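Local coordinates for conserved hypothetical protein TA1206 (Thermoplasma acidophilum, PDB 1QW2) that is of unknown function but belongs to the DUF1805 family and forms a four-chain assembly in which a beta sheet continues from one subunit into another, at residues A[8-13]-A[21-26]; A[33-38]-A[66-71]. One frame throughout, in Å; residues are numbered along the deposited sequence.

Contact 1. Residues A[8-13]-A[21-26]; sequences MQIDSI and QFFKSD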
loop_
_atom_site.group_PDB
_atom_site.type_symbol
_atom_site.label_atom_id
_atom_site.label_comp_id
_atom_site.label_asym_id
_atom_site.label_seq_id
_atom_site.Cartn_x
_atom_site.Cartn_y
_atom_site.Cartn_z
HETATM N N MSE A 8 3.720 3.869 -5.607
HETATM C CA MSE A 8 3.673 2.472 -5.209
HETATM C C MSE A 8 2.449 1.810 -5.812
HETATM O O MSE A 8 1.387 2.422 -5.920
HETATM C CB MSE A 8 3.601 2.337 -3.689
HETATM C CG MSE A 8 4.866 2.713 -2.966
HETATM SE SE MSE A 8 4.668 2.371 -1.084
HETATM C CE MSE A 8 3.545 0.856 -1.185
ATOM N N GLN A 9 2.608 0.552 -6.200
ATOM C CA GLN A 9 1.527 -0.229 -6.772
ATOM C C GLN A 9 1.483 -1.556 -6.041
ATOM O O GLN A 9 2.517 -2.188 -5.825
ATOM C CB GLN A 9 1.762 -0.477 -8.264
ATOM C CG GLN A 9 1.598 0.748 -9.140
ATOM C CD GLN A 9 1.786 0.427 -10.609
ATOM O OE1 GLN A 9 2.851 -0.031 -11.023
ATOM N NE2 GLN A 9 0.748 0.660 -11.404
ATOM N N ILE A 10 0.285 -1.973 -5.655
ATOM C CA ILE A 10 0.100 -3.233 -4.952
ATOM C C ILE A 10 -1.048 -3.941 -5.645
ATOM O O ILE A 10 -2.184 -3.472 -5.612
ATOM C CB ILE A 10 -0.271 -2.993 -3.482
ATOM C CG1 ILE A 10 0.729 -2.023 -2.852
ATOM C CG2 ILE A 10 -0.277 -4.316 -2.725
ATOM C CD1 ILE A 10 0.287 -1.484 -1.512
ATOM N N ASP A 11 -0.757 -5.066 -6.281
ATOM C CA ASP A 11 -1.790 -5.799 -6.990
ATOM C C ASP A 11 -1.879 -7.245 -6.557
ATOM O O ASP A 11 -0.869 -7.890 -6.287
ATOM C CB ASP A 11 -1.526 -5.752 -8.496
ATOM C CG ASP A 11 -1.580 -4.347 -9.059
ATOM O OD1 ASP A 11 -1.019 -4.133 -10.153
ATOM O OD2 ASP A 11 -2.185 -3.459 -8.422
ATOM N N SER A 12 -3.105 -7.746 -6.484
ATOM C CA SER A 12 -3.335 -9.136 -6.135
ATOM C C SER A 12 -3.646 -9.799 -7.465
ATOM O O SER A 12 -4.616 -9.441 -8.133
ATOM C CB SER A 12 -4.528 -9.268 -5.187
ATOM O OG SER A 12 -4.269 -8.603 -3.964
ATOM N N ILE A 13 -2.810 -10.747 -7.865
ATOM C CA ILE A 13 -3.017 -11.430 -9.129
ATOM C C ILE A 13 -3.182 -12.923 -8.922
ATOM O O ILE A 13 -2.722 -13.481 -7.926
ATOM C CB ILE A 13 -1.845 -11.184 -10.100
ATOM C CG1 ILE A 13 -0.555 -11.766 -9.522
ATOM C CG2 ILE A 13 -1.682 -9.689 -10.346
ATOM C CD1 ILE A 13 0.631 -11.666 -10.459
ATOM N N GLN A 21 1.059 -11.656 -4.625
ATOM C CA GLN A 21 1.053 -10.225 -4.381
ATOM C C GLN A 21 2.168 -9.594 -5.203
ATOM O O GLN A 21 3.336 -9.962 -5.057
ATOM C CB GLN A 21 1.280 -9.933 -2.896
ATOM C CG GLN A 21 0.217 -10.526 -1.983
ATOM C CD GLN A 21 -1.163 -9.937 -2.222
ATOM O OE1 GLN A 21 -2.159 -10.435 -1.700
ATOM N NE2 GLN A 21 -1.225 -8.867 -3.006
ATOM N N PHE A 22 1.804 -8.680 -6.094
ATOM C CA PHE A 22 2.788 -7.978 -6.904
ATOM C C PHE A 22 2.961 -6.596 -6.297
ATOM O O PHE A 22 1.981 -5.903 -6.016
ATOM C CB PHE A 22 2.329 -7.823 -8.355
ATOM C CG PHE A 22 3.219 -6.924 -9.171
ATOM C CD1 PHE A 22 4.509 -7.321 -9.514
ATOM C CD2 PHE A 22 2.784 -5.661 -9.562
ATOM C CE1 PHE A 22 5.356 -6.480 -10.233
ATOM C CE2 PHE A 22 3.624 -4.809 -10.282
ATOM C CZ PHE A 22 4.912 -5.219 -10.617
ATOM N N PHE A 23 4.208 -6.202 -6.090
ATOM C CA PHE A 23 4.504 -4.900 -5.519
ATOM C C PHE A 23 5.553 -4.186 -6.353
ATOM O O PHE A 23 6.501 -4.804 -6.833
ATOM C CB PHE A 23 5.010 -5.059 -4.078
ATOM C CG PHE A 23 5.464 -3.773 -3.443
ATOM C CD1 PHE A 23 6.804 -3.385 -3.495
ATOM C CD2 PHE A 23 4.552 -2.949 -2.793
ATOM C CE1 PHE A 23 7.224 -2.190 -2.902
ATOM C CE2 PHE A 23 4.961 -1.759 -2.203
ATOM C CZ PHE A 23 6.301 -1.378 -2.257
ATOM N N LYS A 24 5.361 -2.888 -6.543
ATOM C CA LYS A 24 6.306 -2.063 -7.279
ATOM C C LYS A 24 6.333 -0.699 -6.618
ATOM O O LYS A 24 5.290 -0.112 -6.337
ATOM C CB LYS A 24 5.903 -1.901 -8.746
ATOM C CG LYS A 24 6.874 -1.003 -9.507
ATOM C CD LYS A 24 6.474 -0.826 -10.961
ATOM C CE LYS A 24 7.391 0.175 -11.647
ATOM N NZ LYS A 24 7.020 0.389 -13.070
ATOM N N SER A 25 7.530 -0.193 -6.370
ATOM C CA SER A 25 7.681 1.098 -5.730
ATOM C C SER A 25 8.928 1.774 -6.249
ATOM O O SER A 25 9.858 1.108 -6.709
ATOM C CB SER A 25 7.809 0.904 -4.216
ATOM O OG SER A 25 8.225 2.093 -3.569
ATOM N N ASP A 26 8.944 3.101 -6.208
ATOM C CA ASP A 26 10.145 3.804 -6.608
ATOM C C ASP A 26 11.075 3.459 -5.453
ATOM O O ASP A 26 10.616 3.183 -4.341
ATOM C CB ASP A 26 9.933 5.323 -6.636
ATOM C CG ASP A 26 8.950 5.763 -7.694
ATOM O OD1 ASP A 26 9.088 5.324 -8.853
ATOM O OD2 ASP A 26 8.049 6.565 -7.368
#
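Met8 to Ser12 pair with Ser25 to Gln21 as the two arms of an antiparallel beta hairpin, their axes 4.7 Å apart. Four backbone bonds zip the arms together: Gln9 exchanges a pair with Lys24, and Asp11 another with Phe22, where Phe22 N reaches Asp11 O at 2.8 Å. The opposite edge of strand 8-13 pairs antiparallel with a strand of the second subunit, which carries the sheet across the interface.

Apolar contact gathers around Phe23. With CG anti to the backbone N (chi1 175°), its ring presents an edge to strand 8-13, where Ile10 CG1 meets it 3.9 Å from Phe23 CD2. Met8, a selenomethionine, also approaches the edge, its SE 5.4 Å from the Phe23 centroid in a Met-aromatic contact. The Phe23 ring also stacks on Phe23 of the third subunit.

On the other face, Gln9 and Lys24 run side by side, with Gln9 OE1 3.7 Å from Lys24 CD, while Lys24 NZ bonds to Lys66 O. Asp11 OD1 sits at the Phe22 rim, 4.1 Å from CD2.

One hydrogen bond joins side chains across the hairpin, on the Phe23 face. Ser12 OG bonds to Gln21 OE1 of the fourth subunit, and Gln21 OE1 to Ser12 OG of that subunit; within the hairpin Gln21 NE2 donates to Ser12 OG at 3.2 Å (N-H...O 149°), the oxygen 18° out of the amide plane.

Contact 2. Residues A[33-38]-A[66-71]; sequences LFIKGS and KTLDDM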
loop_
_atom_site.group_PDB
_atom_site.type_symbol
_atom_site.label_atom_id
_atom_site.label_comp_id
_atom_site.label_asym_id
_atom_site.label_seq_id
_atom_site.Cartn_x
_atom_site.Cartn_y
_atom_site.Cartn_z
ATOM N N LEU A 33 10.645 -4.091 -7.315
ATOM C CA LEU A 33 9.442 -4.850 -7.585
ATOM C C LEU A 33 9.642 -6.313 -7.264
ATOM O O LEU A 33 10.735 -6.857 -7.422
ATOM C CB LEU A 33 8.969 -4.677 -9.037
ATOM C CG LEU A 33 9.877 -4.969 -10.225
ATOM C CD1 LEU A 33 9.034 -4.938 -11.503
ATOM C CD2 LEU A 33 11.000 -3.938 -10.293
ATOM N N PHE A 34 8.578 -6.928 -6.765
ATOM C CA PHE A 34 8.606 -8.337 -6.427
ATOM C C PHE A 34 7.224 -8.952 -6.568
ATOM O O PHE A 34 6.218 -8.244 -6.663
ATOM C CB PHE A 34 9.150 -8.546 -4.993
ATOM C CG PHE A 34 8.254 -8.022 -3.890
ATOM C CD1 PHE A 34 7.093 -8.702 -3.521
ATOM C CD2 PHE A 34 8.604 -6.877 -3.184
ATOM C CE1 PHE A 34 6.296 -8.250 -2.461
ATOM C CE2 PHE A 34 7.814 -6.416 -2.121
ATOM C CZ PHE A 34 6.662 -7.105 -1.761
ATOM N N ILE A 35 7.201 -10.277 -6.641
ATOM C CA ILE A 35 5.972 -11.051 -6.719
ATOM C C ILE A 35 6.119 -12.062 -5.592
ATOM O O ILE A 35 7.091 -12.819 -5.556
ATOM C CB ILE A 35 5.833 -11.810 -8.047
ATOM C CG1 ILE A 35 5.788 -10.825 -9.212
ATOM C CG2 ILE A 35 4.558 -12.661 -8.020
ATOM C CD1 ILE A 35 5.749 -11.493 -10.575
ATOM N N LYS A 36 5.167 -12.075 -4.671
ATOM C CA LYS A 36 5.250 -12.992 -3.547
ATOM C C LYS A 36 4.082 -13.956 -3.447
ATOM O O LYS A 36 2.922 -13.565 -3.566
ATOM C CB LYS A 36 5.389 -12.192 -2.250
ATOM C CG LYS A 36 5.550 -13.035 -0.988
ATOM C CD LYS A 36 4.221 -13.214 -0.270
ATOM C CE LYS A 36 4.395 -14.024 1.009
ATOM N NZ LYS A 36 3.181 -13.968 1.873
ATOM N N GLY A 37 4.413 -15.227 -3.237
ATOM C CA GLY A 37 3.407 -16.259 -3.088
ATOM C C GLY A 37 3.483 -16.763 -1.662
ATOM O O GLY A 37 4.279 -16.261 -0.873
ATOM N N SER A 38 2.669 -17.756 -1.322
ATOM C CA SER A 38 2.669 -18.286 0.035
ATOM C C SER A 38 3.928 -19.075 0.394
ATOM O O SER A 38 4.258 -19.211 1.570
ATOM C CB SER A 38 1.434 -19.169 0.258
ATOM O OG SER A 38 1.441 -20.294 -0.603
ATOM N N LYS A 66 10.856 -3.900 -15.079
ATOM C CA LYS A 66 10.220 -2.671 -14.625
ATOM C C LYS A 66 8.725 -2.873 -14.407
ATOM O O LYS A 66 8.077 -2.068 -13.741
ATOM C CB LYS A 66 10.451 -1.553 -15.648
ATOM C CG LYS A 66 11.921 -1.250 -15.895
ATOM C CD LYS A 66 12.114 -0.208 -16.987
ATOM C CE LYS A 66 13.592 0.043 -17.248
ATOM N NZ LYS A 66 13.817 0.994 -18.374
ATOM N N THR A 67 8.183 -3.956 -14.957
ATOM C CA THR A 67 6.757 -4.246 -14.825
ATOM C C THR A 67 6.499 -5.710 -14.494
ATOM O O THR A 67 7.399 -6.548 -14.581
ATOM C CB THR A 67 6.006 -3.940 -16.133
ATOM O OG1 THR A 67 6.349 -4.927 -17.115
ATOM C CG2 THR A 67 6.382 -2.559 -16.655
ATOM N N LEU A 68 5.261 -6.009 -14.115
ATOM C CA LEU A 68 4.868 -7.374 -13.792
ATOM C C LEU A 68 5.086 -8.258 -15.015
ATOM O O LEU A 68 5.601 -9.371 -14.906
ATOM C CB LEU A 68 3.395 -7.416 -13.385
ATOM C CG LEU A 68 2.759 -8.803 -13.271
ATOM C CD1 LEU A 68 3.478 -9.624 -12.211
ATOM C CD2 LEU A 68 1.287 -8.654 -12.929
ATOM N N ASP A 69 4.691 -7.755 -16.181
ATOM C CA ASP A 69 4.855 -8.497 -17.425
ATOM C C ASP A 69 6.322 -8.830 -17.677
ATOM O O ASP A 69 6.647 -9.945 -18.084
ATOM C CB ASP A 69 4.298 -7.693 -18.604
ATOM C CG ASP A 69 2.783 -7.695 -18.649
ATOM O OD1 ASP A 69 2.213 -6.988 -19.507
ATOM O OD2 ASP A 69 2.159 -8.404 -17.832
ATOM N N ASP A 70 7.202 -7.862 -17.436
ATOM C CA ASP A 70 8.632 -8.079 -17.632
ATOM C C ASP A 70 9.127 -9.200 -16.725
ATOM O O ASP A 70 9.899 -10.061 -17.150
ATOM C CB ASP A 70 9.432 -6.808 -17.327
ATOM C CG ASP A 70 9.227 -5.722 -18.363
ATOM O OD1 ASP A 70 9.215 -6.042 -19.568
ATOM O OD2 ASP A 70 9.098 -4.545 -17.969
HETATM N N MSE A 71 8.681 -9.185 -15.473
HETATM C CA MSE A 71 9.093 -10.205 -14.515
HETATM C C MSE A 71 8.678 -11.608 -14.929
HETATM O O MSE A 71 9.483 -12.536 -14.889
HETATM C CB MSE A 71 8.515 -9.915 -13.129
HETATM C CG MSE A 71 9.181 -8.776 -12.395
HETATM SE SE MSE A 71 8.639 -8.770 -10.541
HETATM C CE MSE A 71 9.800 -10.138 -9.882
#
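Ile35 and Met71 reach toward each other tip to tip, with Ile35 CG1 3.8 Å from the selenium SE of Met71, a selenomethionine. Leu68 crosses Ile35 at about a right angle, and the methyls press hard: CD1 of Ile35 lies 3.4 Å from CD1 of Leu68, tighter than usual. Leu33 slides past Met71 in the opposite direction, with Leu33 CD1 3.9 Å from Met71 CG. The same Leu33 CD1 lies 3.6 Å from Lys66 C. Met71 bends at its end (chi3 80°), placing CE 4.1 Å from Phe34 CA, against the strand backbone. An alanine in place of Ile35 would probably leave Leu68 CD1 without its methyl partner and open a gap beside the selenium, letting the end of Met71 turn more freely.

Around this shell, Phe22 of the adjoining strand touches Ile35, Leu68 and Met71, and Tyr2 of the second subunit packs on Leu68. Further out, the start of the helix is fixed by its own turn. Asp70 N donates to Thr67 OG1 at 3.1 Å (160°), and Thr67 N returns a weak bond to Asp70 OD2. This is a capping box, opening a helix that packs its apolar side on a beta sheet.

From the N terminus, strand 3-15 turns back directly into strand 18-25, and contact 1 closes that short hairpin loop. The chain then reaches strand 32-36, next to 18-25 in the sheet, and passes through strand 41-43, helix 49-54 and strand 59-61 before contact 2 closes a much longer loop by bringing helix 68-73 onto 32-36. The two closures follow in series, neither nesting nor crossing. Their centres lie 8 Å apart and they meet along the seam between strands 18-25 and 32-36, one strand from each contact, where Gln21 O and Lys36 N probably bond. Together they tie the hairpin, which reaches the neighbouring subunits, to the helix-bearing part of the chain.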